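Local structure of nucleoporin NUP82 (Saccharomyces cerevisiae, 3PBP) at residues R138-I142 with M153-L157; V179-D184 with C196-T200; Q369-Y374 with Q448-S452. The protein serves as a structural component of the nuclear pore complex, this chain being the N-terminal domain through which it interacts with the nucleoporin NUP116. The protein carries 1 engineered substitution. All blocks are in the same frame, centred on the assembly; numbering follows the deposited sequence.

Contact 1. Residues R138-I142 with M153-L157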
# COMPACT_ATOMS: atom_id res chain seq x y z
N ARG A 138 -2.75 1.08 21.60
CA ARG A 138 -2.38 -0.23 22.13
C ARG A 138 -2.02 -1.24 21.04
O ARG A 138 -2.19 -2.44 21.23
CB ARG A 138 -3.51 -0.79 23.00
CG ARG A 138 -3.83 0.08 24.20
CD ARG A 138 -4.08 -0.77 25.44
NE ARG A 138 -5.29 -1.58 25.34
CZ ARG A 138 -5.38 -2.84 25.77
NH1 ARG A 138 -4.32 -3.43 26.32
NH2 ARG A 138 -6.53 -3.50 25.64
N ASP A 139 -1.53 -0.76 19.89
CA ASP A 139 -1.12 -1.62 18.78
C ASP A 139 -2.18 -2.63 18.41
O ASP A 139 -1.85 -3.72 17.93
CB ASP A 139 0.15 -2.37 19.13
CG ASP A 139 1.33 -1.45 19.37
OD1 ASP A 139 1.71 -0.71 18.44
OD2 ASP A 139 1.89 -1.47 20.49
N SER A 140 -3.45 -2.27 18.60
CA SER A 140 -4.58 -3.16 18.35
C SER A 140 -5.01 -3.40 16.92
O SER A 140 -6.05 -4.03 16.70
CB SER A 140 -5.80 -2.67 19.13
OG SER A 140 -6.14 -1.35 18.73
N CYS A 141 -4.25 -2.94 15.94
CA CYS A 141 -4.66 -3.14 14.57
C CYS A 141 -3.60 -3.75 13.64
O CYS A 141 -2.48 -3.24 13.54
CB CYS A 141 -5.13 -1.80 14.00
SG CYS A 141 -5.58 -1.84 12.27
N ILE A 142 -3.94 -4.86 12.98
CA ILE A 142 -2.99 -5.46 12.05
C ILE A 142 -3.53 -5.39 10.63
O ILE A 142 -4.72 -5.61 10.37
CB ILE A 142 -2.65 -6.95 12.39
CG1 ILE A 142 -3.90 -7.83 12.30
CG2 ILE A 142 -1.99 -7.03 13.75
CD1 ILE A 142 -3.59 -9.30 12.40
N MSE A 153 -8.00 -5.14 7.66
CA MSE A 153 -7.61 -4.64 8.97
C MSE A 153 -8.38 -5.38 10.05
O MSE A 153 -9.61 -5.37 10.07
CB MSE A 153 -7.89 -3.14 9.09
CG MSE A 153 -6.88 -2.24 8.43
SE MSE A 153 -7.28 -0.37 8.83
CE MSE A 153 -8.43 0.08 7.34
N PHE A 154 -7.64 -6.02 10.94
CA PHE A 154 -8.24 -6.76 12.04
C PHE A 154 -8.04 -6.00 13.35
O PHE A 154 -6.96 -5.45 13.60
CB PHE A 154 -7.58 -8.14 12.19
CG PHE A 154 -7.89 -9.10 11.08
CD1 PHE A 154 -9.12 -9.74 11.00
CD2 PHE A 154 -6.92 -9.41 10.12
CE1 PHE A 154 -9.38 -10.67 10.01
CE2 PHE A 154 -7.18 -10.34 9.12
CZ PHE A 154 -8.41 -10.97 9.06
N ASP A 155 -9.07 -5.97 14.19
CA ASP A 155 -8.94 -5.34 15.47
C ASP A 155 -8.62 -6.44 16.48
O ASP A 155 -9.50 -7.16 16.95
CB ASP A 155 -10.23 -4.64 15.88
CG ASP A 155 -10.04 -3.79 17.14
OD1 ASP A 155 -9.31 -4.23 18.05
OD2 ASP A 155 -10.63 -2.69 17.21
N ILE A 156 -7.33 -6.57 16.78
CA ILE A 156 -6.80 -7.55 17.72
C ILE A 156 -7.53 -7.62 19.07
O ILE A 156 -7.63 -8.70 19.66
CB ILE A 156 -5.32 -7.24 17.98
CG1 ILE A 156 -4.48 -7.73 16.81
CG2 ILE A 156 -4.87 -7.84 19.28
CD1 ILE A 156 -3.01 -7.48 17.04
N LEU A 157 -8.04 -6.49 19.55
CA LEU A 157 -8.70 -6.44 20.85
C LEU A 157 -10.22 -6.34 20.86
O LEU A 157 -10.79 -5.94 21.88
CB LEU A 157 -8.15 -5.26 21.66
CG LEU A 157 -6.64 -5.11 21.76
CD1 LEU A 157 -6.31 -3.88 22.57
CD2 LEU A 157 -6.04 -6.34 22.39
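Residues 141-142 and 153-155 run antiparallel, with Ile142 and Phe154 as a hydrogen-bonded pair (N of Ile142 to O of Phe154 3.1 Å, N of Phe154 to O of Ile142 3.0 Å) and Cys141 and Asp155 as the adjoining non-hydrogen-bonded pair. A further bond from Ile156 N to Ser140 O, 2.8 Å long but bent to 134°, carries the pairing past the strand end. Ile142 shows how one branched side chain can serve two neighbours. With CG1 lodged between its backbone N and carbonyl carbon (chi1 62°), that branch reaches Phe154 CB at 3.7 Å and CD1 approaches the ring obliquely, while CG2 meets CD1 of Ile156 at 3.5 Å. An alanine here would remove both branches and would probably leave a gap beside Phe154 CB and Ile156 CD1, taking away one of the neighbours that hold each in place. On the other face SG of Cys141 touches CG of Met153, a selenomethionine, at 4.1 Å. Asp155 folds back into an Asx turn, its OD1 accepting from N of Leu157, while OD2 bonds to Ser214. Nearer the surface, CD1 of Leu157 lies over one face of the Arg138 guanidinium, 3.5 Å from CZ. The hairpin occupies the middle of its four-stranded sheet, between strands 127-132 and 164-166, and Ile142 and Ile156 pack on Phe112 of strand 110-115 in the preceding sheet.

Contact 2. Residues V179-D184 with C196-T200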
# COMPACT_ATOMS: atom_id res chain seq x y z
N VAL A 179 -6.61 -1.79 -7.65
CA VAL A 179 -5.18 -2.08 -7.63
C VAL A 179 -4.88 -3.58 -7.57
O VAL A 179 -5.29 -4.26 -6.63
CB VAL A 179 -4.47 -1.41 -6.45
CG1 VAL A 179 -2.97 -1.54 -6.60
CG2 VAL A 179 -4.88 0.03 -6.37
N ASN A 180 -4.16 -4.08 -8.57
CA ASN A 180 -3.80 -5.49 -8.65
C ASN A 180 -2.30 -5.67 -8.63
O ASN A 180 -1.55 -4.74 -8.89
CB ASN A 180 -4.36 -6.10 -9.94
CG ASN A 180 -5.87 -6.23 -9.91
OD1 ASN A 180 -6.42 -7.12 -9.25
ND2 ASN A 180 -6.57 -5.33 -10.62
N ASP A 181 -1.87 -6.89 -8.31
CA ASP A 181 -0.45 -7.24 -8.26
C ASP A 181 0.38 -6.41 -7.27
O ASP A 181 1.42 -5.87 -7.64
CB ASP A 181 0.14 -7.11 -9.66
CG ASP A 181 -0.65 -7.90 -10.71
OD1 ASP A 181 -0.53 -9.15 -10.74
OD2 ASP A 181 -1.40 -7.26 -11.49
N ILE A 182 -0.06 -6.33 -6.02
CA ILE A 182 0.67 -5.59 -5.01
C ILE A 182 1.84 -6.44 -4.52
O ILE A 182 1.65 -7.59 -4.13
CB ILE A 182 -0.25 -5.26 -3.82
CG1 ILE A 182 -1.51 -4.56 -4.34
CG2 ILE A 182 0.48 -4.39 -2.83
CD1 ILE A 182 -2.49 -4.15 -3.27
N THR A 183 3.05 -5.90 -4.56
CA THR A 183 4.24 -6.64 -4.11
C THR A 183 4.63 -6.24 -2.71
O THR A 183 5.21 -7.04 -1.98
CB THR A 183 5.50 -6.34 -4.93
OG1 THR A 183 5.19 -6.33 -6.32
CG2 THR A 183 6.58 -7.41 -4.66
N ASP A 184 4.34 -4.99 -2.36
CA ASP A 184 4.73 -4.48 -1.05
C ASP A 184 3.80 -3.40 -0.54
O ASP A 184 3.04 -2.78 -1.28
CB ASP A 184 6.18 -3.96 -1.12
CG ASP A 184 6.87 -3.95 0.23
OD1 ASP A 184 6.28 -4.42 1.22
OD2 ASP A 184 8.02 -3.47 0.30
N CYS A 196 1.10 1.61 -1.54
CA CYS A 196 1.12 0.26 -2.12
C CYS A 196 1.95 0.26 -3.37
O CYS A 196 1.78 1.13 -4.22
CB CYS A 196 -0.29 -0.18 -2.49
SG CYS A 196 -1.43 -0.18 -1.10
N LEU A 197 2.85 -0.70 -3.49
CA LEU A 197 3.69 -0.83 -4.67
C LEU A 197 3.14 -2.02 -5.48
O LEU A 197 3.22 -3.16 -5.03
CB LEU A 197 5.13 -1.11 -4.28
CG LEU A 197 6.11 -1.25 -5.44
CD1 LEU A 197 6.35 0.11 -6.07
CD2 LEU A 197 7.42 -1.84 -4.96
N ASN A 198 2.59 -1.75 -6.66
CA ASN A 198 2.05 -2.83 -7.49
C ASN A 198 2.92 -3.10 -8.72
O ASN A 198 3.80 -2.30 -9.07
CB ASN A 198 0.60 -2.51 -7.88
CG ASN A 198 0.49 -1.83 -9.21
OD1 ASN A 198 1.31 -0.98 -9.55
ND2 ASN A 198 -0.53 -2.19 -9.96
N THR A 199 2.67 -4.22 -9.39
CA THR A 199 3.46 -4.63 -10.54
C THR A 199 2.78 -4.67 -11.90
O THR A 199 3.46 -4.75 -12.93
CB THR A 199 4.06 -5.99 -10.26
OG1 THR A 199 4.97 -5.87 -9.16
CG2 THR A 199 4.81 -6.51 -11.48
N THR A 200 1.45 -4.62 -11.91
CA THR A 200 0.69 -4.66 -13.16
C THR A 200 1.42 -4.08 -14.38
O THR A 200 1.39 -4.66 -15.46
CB THR A 200 -0.66 -3.93 -13.03
OG1 THR A 200 -1.34 -4.39 -11.86
CG2 THR A 200 -1.52 -4.19 -14.25
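Thr183 and Asp184 share one partner on the opposite strand, the carbonyl of Leu197, and so form a classic beta bulge. Thr183 N reaches Leu197 O at 2.8 Å, nearly straight at 163°, whereas the bond from Asp184 N is weak at 3.4 Å. Leu197 N answers to Asp184 O at 3.0 Å, and beyond the strand Thr199 N donates to Asp181 O at 2.7 Å. Side chains add a second set of bonds. The amide of Asn198 is buried, and its ND2 meets Asn180 O at 2.9 Å, approaching almost end-on to the carbonyl. Thr199 and Thr183 each hold OG1 beside their own backbone N (chi1 -64° and -44°), and the first hydroxyl donates to the second across 2.9 Å. Thr200 OG1 gives its proton to the anti lone pair of Asp181 OD2, also at 2.9 Å, the two side chains crossing nearly at right angles.

Further out, Asp149 positions the turn by accepting from the backbone N of both Asp181 and Ile182. Lys128 binds the carbonyl of Ile182, while the carboxylate of Asp184 forms a salt bridge with Lys129 and takes a bond from Ile302 N of strand 299-306. Arg118 of the NUP116 chain packs on Thr199, placing this end of the hairpin beside the partner protein.

The chemistry implies a strand end closed mainly by polar groups: where regular pairing stops, threonine hydroxyls, an asparagine amide and a carboxylate continue the link between the two strands of the hairpin.

Contact 3. Residues Q369-Y374 with Q448-S452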
# COMPACT_ATOMS: atom_id res chain seq x y z
N GLN A 369 17.20 5.92 13.48
CA GLN A 369 18.15 6.60 12.60
C GLN A 369 17.51 7.26 11.39
O GLN A 369 17.09 6.58 10.47
CB GLN A 369 19.20 5.62 12.11
CG GLN A 369 19.91 4.86 13.21
CD GLN A 369 21.35 4.56 12.85
OE1 GLN A 369 22.27 5.26 13.30
NE2 GLN A 369 21.55 3.53 12.03
N LEU A 370 17.47 8.59 11.40
CA LEU A 370 16.88 9.34 10.30
C LEU A 370 17.71 9.23 9.03
O LEU A 370 18.90 8.96 9.08
CB LEU A 370 16.76 10.82 10.66
CG LEU A 370 15.94 11.22 11.89
CD1 LEU A 370 15.75 12.71 11.86
CD2 LEU A 370 14.57 10.54 11.89
N GLY A 371 17.06 9.45 7.89
CA GLY A 371 17.74 9.41 6.61
C GLY A 371 18.68 8.27 6.29
O GLY A 371 19.57 8.43 5.46
N LYS A 372 18.50 7.13 6.95
CA LYS A 372 19.35 5.97 6.69
C LYS A 372 18.49 4.77 6.35
O LYS A 372 17.46 4.52 6.98
CB LYS A 372 20.21 5.63 7.91
CG LYS A 372 21.23 6.70 8.28
CD LYS A 372 22.08 6.24 9.47
CE LYS A 372 22.99 7.35 9.97
NZ LYS A 372 23.80 6.86 11.13
N LEU A 373 18.92 4.02 5.36
CA LEU A 373 18.17 2.86 4.91
C LEU A 373 19.10 1.67 4.75
O LEU A 373 20.20 1.79 4.21
CB LEU A 373 17.50 3.19 3.58
CG LEU A 373 16.96 2.05 2.74
CD1 LEU A 373 15.73 1.48 3.39
CD2 LEU A 373 16.65 2.55 1.35
N TYR A 374 18.67 0.50 5.23
CA TYR A 374 19.47 -0.70 5.08
C TYR A 374 18.94 -1.49 3.88
O TYR A 374 17.73 -1.70 3.75
CB TYR A 374 19.40 -1.55 6.35
CG TYR A 374 20.22 -0.99 7.50
CD1 TYR A 374 21.61 -0.89 7.40
CD2 TYR A 374 19.60 -0.50 8.65
CE1 TYR A 374 22.36 -0.31 8.42
CE2 TYR A 374 20.35 0.09 9.67
CZ TYR A 374 21.72 0.19 9.55
OH TYR A 374 22.46 0.81 10.54
N GLN A 448 27.45 -4.88 15.73
CA GLN A 448 28.33 -3.93 15.07
C GLN A 448 28.04 -2.51 15.52
O GLN A 448 26.89 -2.17 15.80
CB GLN A 448 28.17 -4.03 13.56
CG GLN A 448 28.27 -5.45 13.08
CD GLN A 448 28.44 -5.53 11.60
OE1 GLN A 448 28.65 -6.62 11.05
NE2 GLN A 448 28.35 -4.39 10.92
N ASN A 449 29.08 -1.69 15.57
CA ASN A 449 28.94 -0.31 16.00
C ASN A 449 28.24 0.52 14.94
O ASN A 449 28.44 0.32 13.74
CB ASN A 449 30.31 0.28 16.31
CG ASN A 449 31.04 -0.50 17.39
OD1 ASN A 449 30.67 -0.47 18.57
ND2 ASN A 449 32.10 -1.21 16.99
N ILE A 450 27.42 1.46 15.39
CA ILE A 450 26.68 2.35 14.50
C ILE A 450 27.01 3.79 14.89
O ILE A 450 26.92 4.15 16.06
CB ILE A 450 25.15 2.14 14.62
CG1 ILE A 450 24.78 0.69 14.28
CG2 ILE A 450 24.42 3.10 13.69
CD1 ILE A 450 25.13 0.27 12.86
N SER A 451 27.41 4.60 13.92
CA SER A 451 27.73 5.99 14.21
C SER A 451 26.44 6.81 14.28
O SER A 451 25.63 6.80 13.35
CB SER A 451 28.66 6.55 13.12
OG SER A 451 28.08 6.43 11.83
N SER A 452 26.26 7.49 15.41
CA SER A 452 25.09 8.34 15.69
C SER A 452 23.93 7.57 16.34
O SER A 452 23.53 7.97 17.46
CB SER A 452 24.61 9.04 14.41
OG SER A 452 23.61 10.01 14.69
OXT SER A 452 23.42 6.60 15.73
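The amide of Gln369 and the ring of Tyr374 are the flat groups here, and both meet Ile450 at their outer ends. Methyl CG2 of Ile450 lies off the end of the amide, tilted some 30° from its plane and straddling OE1 and NE2, with CG2 3.5 Å from CD of Gln369. On the opposite side of that plane stands the ammonium of Lys372: NZ donates to Gln369 OE1 over 3.1 Å, from 56° above the carbonyl plane and not on a lone pair. Near the rim of the same amide, OE1 comes to 3.0 Å from OXT of Ser452, an approach of two acceptors that binds nothing. Tyr374 takes part through its hydroxyl, which faces CD1 of Ile450 at 3.6 Å, the two side chains arriving from opposite directions. Around these groups Gln383 of strand 380-385 touches Gln369, Lys372 and Tyr374 alike, while Ile417 packs against the tyrosine.

The domain is a seven-bladed beta-propeller, and the contact crosses the junction between two successive blades. Strand 372-376 belongs to the sheet that ends with strand 413-419; strand 445-449 is an outermost strand of the next one. At this seam an ammonium, an amide and a phenol meet an isoleucine. Lys372 runs extended beyond CG (chi2 -177°), which carries NZ across to the carbonyl of Ser451, 2.9 Å from its O. The terminal carboxylate of Ser452 is that of the fragment's cut end; in the longer protein the chain continues. Ile450 itself is backed by Leu437 of strand 434-440, the neighbouring strand of its own sheet.

Overall arrangement
Following the chain from the N terminus, contact 1 comes first and closes the short hairpin loop between strands 141-146 and 151-155. Contact 2 does the same one sheet later, for strands 182-187 and 194-198, its centre 24 Å from that of contact 1. Contact 3 is of another kind: it closes a span of 73 residues, including helix 387-399 and four complete strands. The three follow in series, so none nests in or crosses another, and none touches the next. Contacts 1 and 3 lie on opposite sides of the chain's centre, their own centres 30 Å apart. Contacts 1 and 2 each hold one blade's hairpin together, while contact 3 joins two successive blades.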